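PDB 3C24: putative oxidoreductase from Jannaschia sp., which is a putative oxidoreductase that probably uses a nicotinamide dinucleotide cofactor. Local coordinates for residues Lys12-Leu17 and Val70-Leu75. Residues are numbered along the deposited sequence; the frame is centred on the assembly and turned at random.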
ATOM      1  N   LYS A  12      34.345  16.451  -0.349  1.00 19.86           N
ATOM      2  CA  LYS A  12      34.397  16.725  -1.765  0.50 19.85           C
ATOM      3  C   LYS A  12      33.681  18.021  -2.063  1.00 19.36           C
ATOM      4  O   LYS A  12      32.842  18.453  -1.300  1.00 20.92           O
ATOM      5  CB  LYS A  12      33.685  15.601  -2.509  0.50 21.44           C
ATOM      6  CG  LYS A  12      34.283  14.234  -2.281  0.50 20.78           C
ATOM      7  CD  LYS A  12      35.550  14.030  -3.090  0.50 17.78           C
ATOM      8  CE  LYS A  12      36.162  12.672  -2.803  0.50 28.04           C
ATOM      9  NZ  LYS A  12      36.754  12.538  -1.423  0.50 27.17           N
ATOM     10  N   THR A  13      34.048  18.628  -3.164  1.00 17.44           N
ATOM     11  CA  THR A  13      33.345  19.812  -3.618  1.00 18.40           C
ATOM     12  C   THR A  13      32.198  19.330  -4.510  1.00 19.81           C
ATOM     13  O   THR A  13      32.410  18.708  -5.527  1.00 18.41           O
ATOM     14  CB  THR A  13      34.254  20.807  -4.306  1.00 20.32           C
ATOM     15  OG1 THR A  13      35.196  21.284  -3.327  1.00 23.02           O
ATOM     16  CG2 THR A  13      33.438  21.975  -4.824  1.00 21.87           C
ATOM     17  N   VAL A  14      30.966  19.652  -4.105  1.00 16.44           N
ATOM     18  CA  VAL A  14      29.786  19.146  -4.781  1.00 17.34           C
ATOM     19  C   VAL A  14      28.986  20.307  -5.298  1.00 18.00           C
ATOM     20  O   VAL A  14      28.497  21.128  -4.500  1.00 20.16           O
ATOM     21  CB  VAL A  14      28.922  18.333  -3.813  1.00 17.52           C
ATOM     22  CG1 VAL A  14      27.657  17.743  -4.489  1.00 17.79           C
ATOM     23  CG2 VAL A  14      29.717  17.165  -3.141  1.00 16.81           C
ATOM     24  N   ALA A  15      28.887  20.381  -6.629  1.00 18.14           N
ATOM     25  CA  ALA A  15      28.077  21.382  -7.311  1.00 17.77           C
ATOM     26  C   ALA A  15      26.728  20.765  -7.598  1.00 19.08           C
ATOM     27  O   ALA A  15      26.607  19.608  -8.049  1.00 19.17           O
ATOM     28  CB  ALA A  15      28.752  21.842  -8.600  1.00 19.91           C
ATOM     29  N   ILE A  16      25.685  21.500  -7.265  1.00 16.36           N
ATOM     30  CA  ILE A  16      24.329  21.055  -7.544  1.00 17.31           C
ATOM     31  C   ILE A  16      23.680  22.027  -8.519  1.00 18.40           C
ATOM     32  O   ILE A  16      23.509  23.196  -8.225  1.00 18.38           O
ATOM     33  CB  ILE A  16      23.494  20.974  -6.268  1.00 18.43           C
ATOM     34  CG1 ILE A  16      24.145  20.026  -5.250  1.00 23.04           C
ATOM     35  CG2 ILE A  16      22.071  20.506  -6.563  1.00 16.85           C
ATOM     36  CD1 ILE A  16      23.571  20.081  -3.894  1.00 24.93           C
ATOM     37  N   LEU A  17      23.315  21.489  -9.675  1.00 18.62           N
ATOM     38  CA  LEU A  17      22.620  22.234 -10.724  1.00 19.26           C
ATOM     39  C   LEU A  17      21.116  22.248 -10.404  1.00 19.14           C
ATOM     40  O   LEU A  17      20.499  21.191 -10.096  1.00 21.52           O
ATOM     41  CB  LEU A  17      22.907  21.617 -12.110  1.00 19.98           C
ATOM     42  CG  LEU A  17      24.246  21.924 -12.803  1.00 28.06           C
ATOM     43  CD1 LEU A  17      25.404  21.863 -11.880  1.00 39.45           C
ATOM     44  CD2 LEU A  17      24.392  20.981 -14.040  1.00 29.36           C
ATOM     45  N   VAL A  70      32.199  16.655  -7.941  1.00 17.70           N
ATOM     46  CA  VAL A  70      30.914  16.023  -8.218  1.00 16.47           C
ATOM     47  C   VAL A  70      29.978  17.103  -8.714  1.00 17.05           C
ATOM     48  O   VAL A  70      29.956  18.209  -8.184  1.00 18.80           O
ATOM     49  CB  VAL A  70      30.321  15.377  -6.933  1.00 18.39           C
ATOM     50  CG1 VAL A  70      29.002  14.641  -7.224  1.00 16.00           C
ATOM     51  CG2 VAL A  70      31.317  14.425  -6.298  1.00 16.69           C
ATOM     52  N   VAL A  71      29.232  16.778  -9.761  1.00 13.45           N
ATOM     53  CA  VAL A  71      28.191  17.657 -10.330  1.00 17.96           C
ATOM     54  C   VAL A  71      26.887  16.870 -10.369  1.00 15.56           C
ATOM     55  O   VAL A  71      26.719  15.899 -11.101  1.00 17.25           O
ATOM     56  CB  VAL A  71      28.549  18.154 -11.726  1.00 18.75           C
ATOM     57  CG1 VAL A  71      27.449  19.054 -12.273  1.00 19.79           C
ATOM     58  CG2 VAL A  71      29.881  18.878 -11.679  1.00 20.33           C
ATOM     59  N   VAL A  72      25.937  17.353  -9.575  1.00 14.93           N
ATOM     60  CA  VAL A  72      24.643  16.740  -9.387  1.00 14.71           C
ATOM     61  C   VAL A  72      23.614  17.421 -10.249  1.00 16.36           C
ATOM     62  O   VAL A  72      23.394  18.641 -10.164  1.00 17.15           O
ATOM     63  CB  VAL A  72      24.170  16.794  -7.901  1.00 15.35           C
ATOM     64  CG1 VAL A  72      22.772  16.140  -7.818  1.00 17.26           C
ATOM     65  CG2 VAL A  72      25.154  16.123  -6.967  1.00 15.91           C
ATOM     66  N   LEU A  73      22.953  16.632 -11.075  1.00 19.35           N
ATOM     67  CA  LEU A  73      21.942  17.150 -11.984  1.00 19.90           C
ATOM     68  C   LEU A  73      20.539  17.086 -11.384  1.00 20.03           C
ATOM     69  O   LEU A  73      19.781  16.165 -11.659  1.00 20.58           O
ATOM     70  CB  LEU A  73      21.974  16.386 -13.333  1.00 18.14           C
ATOM     71  CG  LEU A  73      23.368  16.254 -13.984  1.00 23.96           C
ATOM     72  CD1 LEU A  73      23.216  15.658 -15.373  1.00 26.53           C
ATOM     73  CD2 LEU A  73      24.076  17.572 -14.106  1.00 19.28           C
ATOM     74  N   ALA A  74      20.233  18.054 -10.518  1.00 20.73           N
ATOM     75  CA  ALA A  74      18.918  18.087  -9.810  1.00 21.26           C
ATOM     76  C   ALA A  74      17.866  18.769 -10.680  1.00 23.62           C
ATOM     77  O   ALA A  74      17.316  19.814 -10.323  1.00 25.58           O
ATOM     78  CB  ALA A  74      19.047  18.795  -8.460  1.00 20.87           C
ATOM     79  N   LEU A  75      17.660  18.195 -11.854  1.00 21.54           N
ATOM     80  CA  LEU A  75      16.766  18.736 -12.858  1.00 22.09           C
ATOM     81  C   LEU A  75      15.801  17.684 -13.368  1.00 24.17           C
ATOM     82  O   LEU A  75      16.077  16.496 -13.245  1.00 22.76           O
ATOM     83  CB  LEU A  75      17.579  19.243 -14.025  1.00 24.58           C
ATOM     84  CG  LEU A  75      18.552  20.359 -13.621  1.00 29.03           C
ATOM     85  CD1 LEU A  75      19.590  20.522 -14.687  1.00 37.16           C
ATOM     86  CD2 LEU A  75      17.795  21.639 -13.335  1.00 25.20           C
TER
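Neighbouring parallel strands 13-17 and 70-73 of the Rossmann-type sheet meet here, with Val14 paired to Val70, Ala15 to Val71, Ile16 to Val72 and Leu17 to Leu73. The axes come within 4.7 Å at closest approach, at 21° to each other. Ala15 is bonded through both its N-H and its carbonyl. Its N donates to Val70 O at 2.9 Å. Its O accepts from Val72 N at 2.8 Å, in a nearly straight bond. Val70 N to Thr13 O and Leu17 N to Val72 O extend the ladder. The last rung, Ala74 N to Leu17 O, is weak; here 70-75 leaves the strand in an inverse gamma turn centred on Ala74. On one face, Val14 CG1 meets Val72 CG2 at 3.9 Å. Val72 also lies beside Ile16, both side chains pointing the same way, and Ile16 CG2 touches Ala74 CB. Strand 13-17 is flanked by 37-41 on one edge and 70-73 on the other. The helices that follow the two paired strands lie on opposite faces, 22-33 on the Ile16 side and 77-87 on the Leu17 side. This is the topological switch point of a Rossmann-type sheet. In Rossmann folds the dinucleotide sits at such a crevice, bound by the turn after the first strand and the start of the next helix. The turn after Leu17 probably does the same here. Leu17 CG is anti to the carbonyl carbon (chi1 -79°), beside the backbone N, and its methyls reach Val71 and Leu73. CD1 packs on Val71 CG1 at 3.5 Å, and CD2 lies against Leu73 CD2 at 3.4 Å. Both contacts are tight. An alanine in place of Leu17 would probably open a gap over Val71 and beside Leu73, and take away the methyl that Leu73 CD2 packs on. Helix 77-87 covers this face, with Val83 on Leu17 and Ile80 on Leu73.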